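Local atomic coordinates of cystathionine beta-lyase family protein, YNBB B.subtilis ortholog (Clostridium acetobutylicum, PDB entry 3HVY), a protein that probably catalyses pyridoxal-phosphate-dependent cleavage of sulfur amino acids, as in the cystathionine beta-lyase and methionine gamma-lyase family, and may take part in aluminium resistance. Residues Gln46-Lys51 / Ala84-Thr89; Gln54-Ser59 / Arg76-Arg81; Gly222-Glu227 / Phe295-Val300. One frame throughout, in Å; residues are numbered along the deposited sequence.

Overall arrangement
Contacts 1 and 2 both join helix 18-55 to helix 74-87, contact 2 through the residues that follow the first helix. Contact 2 is nested inside the chain loop that contact 1 closes, and their centres are about 11 Å apart. Contact 1 is buried and mostly aliphatic, with a sodium site at its margin. Contact 2 lies further from the chain centre, is partly buried, and depends on a salt bridge. Contact 3 is the most central and is apolar: a loop phenylalanine rests on a proline of helix 287-317. Contacts 1 and 3 touch, whereas contacts 2 and 3 do not. All three have residues within reach of the second subunit.

Contact 1 of 3, residues Gln46-Lys51 / Ala84-Thr89; sequences QLKVLK and ANIFNT. With NA (sodium ion), chain X; EDO (1,2-ethanediol), chain Z.
Val49 meets Ile86 through methyl groups, and the Lys48 chain lies against the Ile86 carbonyl; the flat groups are the carboxamides of Asn85 and Asn88 beside them. Both amides turn their oxygens to one sodium ion. Asn85 OD1 and Asn88 OD1 each lie 2.3 Å from the sodium. Asn85 also binds it through its backbone O, so it chelates the ion, and two waters add to the site. The amide nitrogens face other partners: Asn85 ND2 bonds to Glu55, and Asn88 ND2 to Asp232. Asn88 ND2 also donates to O1 of an ethanediol, probably from the crystallisation liquor, at 3.1 Å. Asn88 has positive phi and ends helix 74-87 in a Schellman motif; Thr89 N bonds to Ala84 O at 2.9 Å. The sodium thus sits on a helix C-terminus.

The apolar touch is Val49 CG2 to Ile86 CD1, 3.9 Å, with the side chains at a slant. Ile86 is extended at chi2 (165°), which carries CD1 out to the valine. Lys48 runs alongside, with CD 3.9 Å from Ile86 O. A bend at chi3 (70°) brings its amine to a water, which accepts from Lys48 NZ at 2.7 Å and donates to Ile86 O. Lys48 NZ also bonds to Glu227 O.

Gln46 bonds to Thr410 of the second subunit. Helix 287-317 packs here too: Leu294 touches Ile86, and Pro298 touches Val49. Phe87 meets Tyr256 of strand 255-259.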
loop_
_atom_site.group_PDB
_atom_site.type_symbol
_atom_site.label_atom_id
_atom_site.label_comp_id
_atom_site.label_asym_id
_atom_site.label_seq_id
_atom_site.Cartn_x
_atom_site.Cartn_y
_atom_site.Cartn_z
ATOM N N GLN D 46 -20.670 3.221 20.333
ATOM C CA GLN D 46 -19.527 4.051 20.074
ATOM C C GLN D 46 -18.619 4.104 21.309
ATOM O O GLN D 46 -17.387 4.082 21.203
ATOM C CB GLN D 46 -19.945 5.468 19.672
ATOM C CG GLN D 46 -18.746 6.374 19.410
ATOM C CD GLN D 46 -18.171 6.149 18.059
ATOM O OE1 GLN D 46 -18.688 6.668 17.076
ATOM N NE2 GLN D 46 -17.088 5.361 17.983
ATOM N N LEU D 47 -19.240 4.247 22.469
ATOM C CA LEU D 47 -18.540 4.266 23.735
ATOM C C LEU D 47 -17.868 2.935 24.038
ATOM O O LEU D 47 -16.737 2.880 24.459
ATOM C CB LEU D 47 -19.523 4.610 24.854
ATOM C CG LEU D 47 -18.949 4.624 26.281
ATOM C CD1 LEU D 47 -17.784 5.665 26.444
ATOM C CD2 LEU D 47 -20.081 4.913 27.268
ATOM N N LYS D 48 -18.555 1.831 23.796
ATOM C CA LYS D 48 -17.931 0.508 23.988
ATOM C C LYS D 48 -16.604 0.384 23.184
ATOM O O LYS D 48 -15.602 -0.201 23.643
ATOM C CB LYS D 48 -18.972 -0.527 23.529
ATOM C CG LYS D 48 -18.524 -1.923 23.341
ATOM C CD LYS D 48 -19.723 -2.929 23.351
ATOM C CE LYS D 48 -20.653 -2.883 22.169
ATOM N NZ LYS D 48 -21.646 -4.090 22.106
ATOM N N VAL D 49 -16.613 0.881 21.945
ATOM C CA VAL D 49 -15.465 0.759 21.087
ATOM C C VAL D 49 -14.355 1.701 21.563
ATOM O O VAL D 49 -13.218 1.288 21.682
ATOM C CB VAL D 49 -15.829 0.957 19.553
ATOM C CG1 VAL D 49 -14.587 0.997 18.723
ATOM C CG2 VAL D 49 -16.737 -0.224 19.051
ATOM N N LEU D 50 -14.690 2.943 21.862
ATOM C CA LEU D 50 -13.717 3.891 22.343
ATOM C C LEU D 50 -13.019 3.327 23.590
ATOM O O LEU D 50 -11.776 3.377 23.723
ATOM C CB LEU D 50 -14.423 5.207 22.676
ATOM C CG LEU D 50 -13.564 6.320 23.265
ATOM C CD1 LEU D 50 -12.401 6.657 22.284
ATOM C CD2 LEU D 50 -14.424 7.558 23.634
ATOM N N LYS D 51 -13.780 2.792 24.530
ATOM C CA LYS D 51 -13.149 2.249 25.746
ATOM C C LYS D 51 -12.169 1.113 25.425
ATOM O O LYS D 51 -11.125 0.990 26.040
ATOM C CB LYS D 51 -14.183 1.685 26.718
ATOM C CG LYS D 51 -15.073 2.684 27.402
ATOM C CD LYS D 51 -15.794 2.059 28.607
ATOM C CE LYS D 51 -16.505 0.755 28.284
ATOM N NZ LYS D 51 -17.280 0.220 29.455
ATOM N N ALA D 84 -11.602 -8.716 21.082
ATOM C CA ALA D 84 -11.967 -9.614 22.214
ATOM C C ALA D 84 -12.657 -8.792 23.343
ATOM O O ALA D 84 -13.677 -9.200 23.950
ATOM C CB ALA D 84 -10.736 -10.326 22.743
ATOM N N ASN D 85 -12.122 -7.619 23.601
ATOM C CA ASN D 85 -12.717 -6.732 24.609
ATOM C C ASN D 85 -14.144 -6.305 24.191
ATOM O O ASN D 85 -15.108 -6.413 24.972
ATOM C CB ASN D 85 -11.848 -5.505 24.759
ATOM C CG ASN D 85 -12.148 -4.713 26.028
ATOM O OD1 ASN D 85 -13.124 -4.989 26.749
ATOM N ND2 ASN D 85 -11.276 -3.754 26.339
ATOM N N ILE D 86 -14.304 -5.874 22.946
ATOM C CA ILE D 86 -15.606 -5.406 22.460
ATOM C C ILE D 86 -16.659 -6.517 22.540
ATOM O O ILE D 86 -17.801 -6.305 22.987
ATOM C CB ILE D 86 -15.511 -4.874 21.012
ATOM C CG1 ILE D 86 -14.715 -3.569 21.020
ATOM C CG2 ILE D 86 -16.921 -4.684 20.389
ATOM C CD1 ILE D 86 -14.222 -3.097 19.604
ATOM N N PHE D 87 -16.262 -7.709 22.129
ATOM C CA PHE D 87 -17.177 -8.840 22.102
ATOM C C PHE D 87 -17.304 -9.569 23.446
ATOM O O PHE D 87 -18.085 -10.498 23.582
ATOM C CB PHE D 87 -16.748 -9.826 21.005
ATOM C CG PHE D 87 -17.115 -9.380 19.616
ATOM C CD1 PHE D 87 -18.424 -9.437 19.189
ATOM C CD2 PHE D 87 -16.156 -8.898 18.742
ATOM C CE1 PHE D 87 -18.786 -9.038 17.885
ATOM C CE2 PHE D 87 -16.489 -8.492 17.475
ATOM C CZ PHE D 87 -17.815 -8.574 17.029
ATOM N N ASN D 88 -16.502 -9.151 24.409
ATOM C CA ASN D 88 -16.424 -9.782 25.732
ATOM C C ASN D 88 -16.091 -11.265 25.657
ATOM O O ASN D 88 -16.728 -12.094 26.327
ATOM C CB ASN D 88 -17.702 -9.491 26.527
ATOM C CG ASN D 88 -17.852 -8.021 26.827
ATOM O OD1 ASN D 88 -16.930 -7.409 27.356
ATOM N ND2 ASN D 88 -19.002 -7.444 26.499
ATOM N N THR D 89 -15.073 -11.574 24.848
ATOM C CA THR D 89 -14.593 -12.938 24.654
ATOM C C THR D 89 -13.168 -13.054 25.203
ATOM O O THR D 89 -12.493 -12.043 25.420
ATOM C CB THR D 89 -14.557 -13.309 23.159
ATOM O OG1 THR D 89 -13.619 -12.464 22.446
ATOM C CG2 THR D 89 -15.925 -13.239 22.569
HETATM NA NA NA X . -15.144 -6.000 27.266
HETATM C C1 EDO Z . -21.715 -4.391 26.209
HETATM O O1 EDO Z . -20.290 -4.632 26.388
HETATM C C2 EDO Z . -22.586 -5.627 26.113
HETATM O O2 EDO Z . -23.128 -5.964 27.411
HETATM O O HOH W 1 -20.499 -6.320 23.116
HETATM O O HOH W 2 -15.377 -5.008 29.443
HETATM O O HOH W 3 -13.591 -8.024 27.981
#

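Contact 2 of 3, residues Gln54-Ser59 / Arg76-Arg81; sequences QEERIS and RDSLDR
Glu56 and Arg81 form the ionic part of this contact. Arg81 NE donates to Glu56 OE2 at 2.6 Å, with an N-H...O angle of 163°. The acceptor lies in the guanidinium plane of the arginine, but the carboxylate is met from above its own plane. The two planes are 43° apart, so this is not a flat, two-oxygen pairing. Arg81 NH2 adds a weak bond to the same oxygen at 3.1 Å. Glu56 reaches its partner because its chain bends at chi2 (61°). Arg81 bends at chi3, and its chain crosses the glutamate at about a right angle. Asp77 O lies over the centre of one face of the guanidinium, 3.6 Å above it. A second salt bridge lies within helix 74-87. There Arg76 grips Asp77 side-on: NE and NH2 both reach OD1, from the same face of its carboxylate.

A hydroxyl also approaches the carboxylate of Glu56. Ser78 OG is 3.0 Å from Glu56 OE2, but Ile74 O competes for the same proton, so the choice is not settled.

The apolar part is small. Ile58 CD1 touches Ser78 CB at 3.9 Å, and Tyr291 of helix 287-317 packs against both residues. Glu56 and Ile58 also touch Val82.

Beyond the contact, Gln54 bonds to Tyr14 of the second subunit, and Arg57 packs on Phe361 of that subunit.

Helix 18-55 ends here. Arg57 has positive phi, and its N bonds back to Gln54 O at 3.1 Å. The arrangement is a Schellman motif at a helix C-terminus, with a salt bridge joining Glu56, just past that end, to helix 74-87.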
loop_
_atom_site.group_PDB
_atom_site.type_symbol
_atom_site.label_atom_id
_atom_site.label_comp_id
_atom_site.label_asym_id
_atom_site.label_seq_id
_atom_site.Cartn_x
_atom_site.Cartn_y
_atom_site.Cartn_z
ATOM N N GLN D 54 -8.895 2.518 24.212
ATOM C CA GLN D 54 -8.172 3.157 25.317
ATOM C C GLN D 54 -7.649 2.144 26.296
ATOM O O GLN D 54 -6.532 2.291 26.762
ATOM C CB GLN D 54 -9.101 4.167 25.986
ATOM C CG GLN D 54 -9.571 5.242 24.985
ATOM C CD GLN D 54 -10.254 6.386 25.686
ATOM O OE1 GLN D 54 -10.867 6.181 26.735
ATOM N NE2 GLN D 54 -10.162 7.588 25.123
ATOM N N GLU D 55 -8.381 1.050 26.530
ATOM C CA GLU D 55 -7.875 0.017 27.427
ATOM C C GLU D 55 -6.707 -0.761 26.809
ATOM O O GLU D 55 -5.851 -1.228 27.522
ATOM C CB GLU D 55 -8.994 -0.894 27.920
ATOM C CG GLU D 55 -9.987 -0.100 28.849
ATOM C CD GLU D 55 -11.328 -0.785 29.138
ATOM O OE1 GLU D 55 -11.567 -1.928 28.676
ATOM O OE2 GLU D 55 -12.147 -0.149 29.842
ATOM N N GLU D 56 -6.625 -0.826 25.495
ATOM C CA GLU D 56 -5.489 -1.461 24.861
ATOM C C GLU D 56 -4.366 -0.457 24.549
ATOM O O GLU D 56 -3.345 -0.816 23.983
ATOM C CB GLU D 56 -5.947 -2.236 23.612
ATOM C CG GLU D 56 -4.852 -3.031 22.843
ATOM C CD GLU D 56 -4.161 -4.133 23.660
ATOM O OE1 GLU D 56 -4.753 -4.599 24.672
ATOM O OE2 GLU D 56 -3.038 -4.549 23.254
ATOM N N ARG D 57 -4.529 0.794 24.958
ATOM C CA ARG D 57 -3.560 1.834 24.698
ATOM C C ARG D 57 -3.126 1.921 23.218
ATOM O O ARG D 57 -1.944 1.983 22.877
ATOM C CB ARG D 57 -2.356 1.703 25.632
ATOM C CG ARG D 57 -2.692 1.776 27.094
ATOM C CD ARG D 57 -1.443 1.641 27.944
ATOM N NE ARG D 57 -1.607 2.474 29.131
ATOM C CZ ARG D 57 -0.938 3.600 29.400
ATOM N NH1 ARG D 57 0.032 4.062 28.611
ATOM N NH2 ARG D 57 -1.224 4.255 30.517
ATOM N N ILE D 58 -4.099 1.957 22.335
ATOM C CA ILE D 58 -3.796 2.068 20.940
ATOM C C ILE D 58 -3.068 3.375 20.689
ATOM O O ILE D 58 -3.435 4.411 21.260
ATOM C CB ILE D 58 -5.068 1.889 20.088
ATOM C CG1 ILE D 58 -5.625 0.468 20.315
ATOM C CG2 ILE D 58 -4.793 2.167 18.628
ATOM C CD1 ILE D 58 -4.655 -0.694 20.030
ATOM N N SER D 59 -1.987 3.298 19.900
ATOM C CA SER D 59 -1.216 4.455 19.491
ATOM C C SER D 59 -0.811 4.348 18.036
ATOM O O SER D 59 -1.068 3.315 17.351
ATOM C CB SER D 59 0.041 4.596 20.344
ATOM O OG SER D 59 0.834 3.487 20.116
ATOM N N ARG D 76 -1.464 -5.911 14.694
ATOM C CA ARG D 76 -2.283 -7.061 14.487
ATOM C C ARG D 76 -2.719 -7.676 15.816
ATOM O O ARG D 76 -3.898 -7.940 16.029
ATOM C CB ARG D 76 -1.451 -8.075 13.727
ATOM C CG ARG D 76 -2.136 -9.371 13.410
ATOM C CD ARG D 76 -1.133 -10.420 12.960
ATOM N NE ARG D 76 -0.226 -10.772 14.033
ATOM C CZ ARG D 76 0.948 -11.382 13.909
ATOM N NH1 ARG D 76 1.362 -11.811 12.747
ATOM N NH2 ARG D 76 1.708 -11.558 14.970
ATOM N N ASP D 77 -1.764 -7.896 16.708
ATOM C CA ASP D 77 -2.036 -8.550 17.989
ATOM C C ASP D 77 -2.886 -7.694 18.903
ATOM O O ASP D 77 -3.718 -8.203 19.632
ATOM C CB ASP D 77 -0.724 -8.961 18.663
ATOM C CG ASP D 77 0.014 -10.035 17.857
ATOM O OD1 ASP D 77 -0.622 -10.760 17.030
ATOM O OD2 ASP D 77 1.223 -10.110 18.029
ATOM N N SER D 78 -2.712 -6.391 18.850
ATOM C CA SER D 78 -3.536 -5.518 19.663
ATOM C C SER D 78 -4.942 -5.377 19.096
ATOM O O SER D 78 -5.918 -5.151 19.866
ATOM C CB SER D 78 -2.882 -4.136 19.772
ATOM O OG SER D 78 -1.724 -4.149 20.602
ATOM N N LEU D 79 -5.087 -5.471 17.775
ATOM C CA LEU D 79 -6.466 -5.404 17.204
ATOM C C LEU D 79 -7.242 -6.611 17.681
ATOM O O LEU D 79 -8.399 -6.499 18.052
ATOM C CB LEU D 79 -6.515 -5.287 15.705
ATOM C CG LEU D 79 -7.905 -5.079 15.069
ATOM C CD1 LEU D 79 -8.532 -3.794 15.562
ATOM C CD2 LEU D 79 -7.740 -5.024 13.566
ATOM N N ASP D 80 -6.626 -7.778 17.648
ATOM C CA ASP D 80 -7.269 -8.951 18.262
ATOM C C ASP D 80 -7.717 -8.695 19.713
ATOM O O ASP D 80 -8.803 -9.101 20.102
ATOM C CB ASP D 80 -6.329 -10.134 18.261
ATOM C CG ASP D 80 -6.018 -10.659 16.859
ATOM O OD1 ASP D 80 -6.671 -10.235 15.899
ATOM O OD2 ASP D 80 -5.063 -11.490 16.718
ATOM N N ARG D 81 -6.868 -8.054 20.539
ATOM C CA ARG D 81 -7.261 -7.774 21.921
ATOM C C ARG D 81 -8.419 -6.778 21.989
ATOM O O ARG D 81 -9.338 -6.932 22.799
ATOM C CB ARG D 81 -6.083 -7.284 22.728
ATOM C CG ARG D 81 -5.106 -8.403 23.030
ATOM C CD ARG D 81 -4.055 -7.985 24.060
ATOM N NE ARG D 81 -3.021 -7.154 23.451
ATOM C CZ ARG D 81 -1.962 -7.629 22.781
ATOM N NH1 ARG D 81 -1.715 -8.928 22.669
ATOM N NH2 ARG D 81 -1.101 -6.788 22.250
#

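Contact 3 of 3, residues Gly222-Glu227 / Phe295-Val300; sequences GEFVEE and FMAPHV
Phe224 and Pro298 make a buried CH-pi contact between the loop after strand 214-218 and helix 287-317. Pro298 CG stands 4.0 Å from the centroid of the Phe224 ring and only 4° off its normal, squarely over one face. The two side chains lie side by side and point the same way. Ala297 adds its methyl from an oblique direction, with CB 3.7 Å from Phe224 CE2. The ring is put there by chi1 of -56°, which sets CG opposite the carbonyl carbon and beside the backbone N.

A water joins the two backbones. It donates to Phe224 O at 2.7 Å and to Pro298 O at 2.9 Å. The helix is kinked here: the N atoms of Pro298 and His299 make no bond to the preceding turn.

His299 bonds to His299 of the second subunit. Glu229 accepts from Phe224 N, and Glu223 O accepts from Asn245, the residue after Lys244, which carries the pyridoxal phosphate. The contact thus packs a loop of the seven-stranded sheet domain, hydrogen-bonded to the neighbour of the cofactor lysine, on a long interface helix, in a fold consistent with type I pyridoxal phosphate enzymes.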
loop_
_atom_site.group_PDB
_atom_site.type_symbol
_atom_site.label_atom_id
_atom_site.label_comp_id
_atom_site.label_asym_id
_atom_site.label_seq_id
_atom_site.Cartn_x
_atom_site.Cartn_y
_atom_site.Cartn_z
ATOM N N GLY D 222 -24.708 -8.415 11.645
ATOM C CA GLY D 222 -25.329 -8.043 12.910
ATOM C C GLY D 222 -24.475 -7.162 13.815
ATOM O O GLY D 222 -24.949 -6.690 14.842
ATOM N N GLU D 223 -23.221 -6.944 13.482
ATOM C CA GLU D 223 -22.327 -6.271 14.418
ATOM C C GLU D 223 -22.798 -4.890 14.640
ATOM O O GLU D 223 -23.105 -4.215 13.690
ATOM C CB GLU D 223 -20.888 -6.226 13.887
ATOM C CG GLU D 223 -20.271 -7.629 13.561
ATOM C CD GLU D 223 -20.554 -8.142 12.150
ATOM O OE1 GLU D 223 -21.305 -7.496 11.381
ATOM O OE2 GLU D 223 -20.000 -9.223 11.806
ATOM N N PHE D 224 -22.843 -4.475 15.903
ATOM C CA PHE D 224 -23.306 -3.142 16.344
ATOM C C PHE D 224 -24.737 -2.725 16.014
ATOM O O PHE D 224 -25.091 -1.544 16.228
ATOM C CB PHE D 224 -22.361 -2.072 15.826
ATOM C CG PHE D 224 -20.936 -2.287 16.235
ATOM C CD1 PHE D 224 -20.611 -2.518 17.553
ATOM C CD2 PHE D 224 -19.916 -2.291 15.290
ATOM C CE1 PHE D 224 -19.290 -2.725 17.945
ATOM C CE2 PHE D 224 -18.588 -2.548 15.675
ATOM C CZ PHE D 224 -18.288 -2.737 16.998
ATOM N N VAL D 225 -25.575 -3.663 15.564
ATOM C CA VAL D 225 -26.960 -3.354 15.343
ATOM C C VAL D 225 -27.743 -3.315 16.684
ATOM O O VAL D 225 -28.710 -2.563 16.831
ATOM C CB VAL D 225 -27.605 -4.291 14.322
ATOM C CG1 VAL D 225 -29.151 -3.961 14.216
ATOM C CG2 VAL D 225 -26.870 -4.157 12.961
ATOM N N GLU D 226 -27.326 -4.124 17.642
ATOM C CA GLU D 226 -27.871 -4.089 18.985
ATOM C C GLU D 226 -26.737 -3.695 19.930
ATOM O O GLU D 226 -25.562 -3.619 19.538
ATOM C CB GLU D 226 -28.456 -5.452 19.389
ATOM C CG GLU D 226 -29.640 -5.926 18.521
ATOM C CD GLU D 226 -30.416 -7.086 19.132
ATOM O OE1 GLU D 226 -30.732 -7.000 20.315
ATOM O OE2 GLU D 226 -30.768 -8.061 18.425
ATOM N N GLU D 227 -27.083 -3.504 21.194
ATOM C CA GLU D 227 -26.087 -3.121 22.207
ATOM C C GLU D 227 -25.278 -4.311 22.700
ATOM O O GLU D 227 -24.264 -4.138 23.378
ATOM C CB GLU D 227 -26.772 -2.342 23.354
ATOM C CG GLU D 227 -27.642 -3.087 24.302
ATOM C CD GLU D 227 -28.884 -3.792 23.688
ATOM O OE1 GLU D 227 -29.407 -3.454 22.556
ATOM O OE2 GLU D 227 -29.336 -4.720 24.397
ATOM N N PHE D 295 -13.529 1.894 14.565
ATOM C CA PHE D 295 -13.990 3.066 15.263
ATOM C C PHE D 295 -15.238 3.674 14.650
ATOM O O PHE D 295 -16.147 4.099 15.383
ATOM C CB PHE D 295 -12.881 4.093 15.373
ATOM C CG PHE D 295 -13.205 5.176 16.310
ATOM C CD1 PHE D 295 -13.229 4.925 17.670
ATOM C CD2 PHE D 295 -13.538 6.422 15.849
ATOM C CE1 PHE D 295 -13.556 5.910 18.565
ATOM C CE2 PHE D 295 -13.866 7.418 16.714
ATOM C CZ PHE D 295 -13.899 7.150 18.107
HETATM N N MSE D 296 -15.298 3.691 13.318
HETATM C CA MSE D 296 -16.444 4.232 12.607
HETATM C C MSE D 296 -17.595 3.205 12.440
HETATM O O MSE D 296 -18.668 3.565 11.966
HETATM C CB MSE D 296 -15.996 4.682 11.207
HETATM C CG MSE D 296 -14.951 5.785 11.139
HETATM SE SE MSE D 296 -14.339 5.940 9.257
HETATM C CE MSE D 296 -16.094 5.735 8.383
ATOM N N ALA D 297 -17.370 1.944 12.804
ATOM C CA ALA D 297 -18.366 0.897 12.575
ATOM C C ALA D 297 -19.728 1.045 13.304
ATOM O O ALA D 297 -20.788 0.748 12.703
ATOM C CB ALA D 297 -17.778 -0.473 12.783
ATOM N N PRO D 298 -19.709 1.406 14.599
ATOM C CA PRO D 298 -20.994 1.617 15.274
ATOM C C PRO D 298 -21.851 2.660 14.584
ATOM O O PRO D 298 -23.062 2.554 14.561
ATOM C CB PRO D 298 -20.571 2.147 16.668
ATOM C CG PRO D 298 -19.252 1.505 16.930
ATOM C CD PRO D 298 -18.574 1.601 15.539
ATOM N N HIS D 299 -21.208 3.700 14.085
ATOM C CA HIS D 299 -21.892 4.778 13.367
ATOM C C HIS D 299 -22.398 4.351 11.997
ATOM O O HIS D 299 -23.576 4.504 11.674
ATOM C CB HIS D 299 -20.987 6.030 13.263
ATOM C CG HIS D 299 -21.652 7.212 12.633
ATOM N ND1 HIS D 299 -22.255 8.209 13.373
ATOM C CD2 HIS D 299 -21.796 7.565 11.329
ATOM C CE1 HIS D 299 -22.759 9.111 12.544
ATOM N NE2 HIS D 299 -22.495 8.747 11.303
ATOM N N VAL D 300 -21.502 3.875 11.179
ATOM C CA VAL D 300 -21.852 3.450 9.844
ATOM C C VAL D 300 -22.911 2.342 9.835
ATOM O O VAL D 300 -23.838 2.369 9.007
ATOM C CB VAL D 300 -20.595 3.078 9.041
ATOM C CG1 VAL D 300 -20.987 2.513 7.688
ATOM C CG2 VAL D 300 -19.722 4.378 8.829
HETATM O O HOH W 4 -24.053 0.940 16.719
#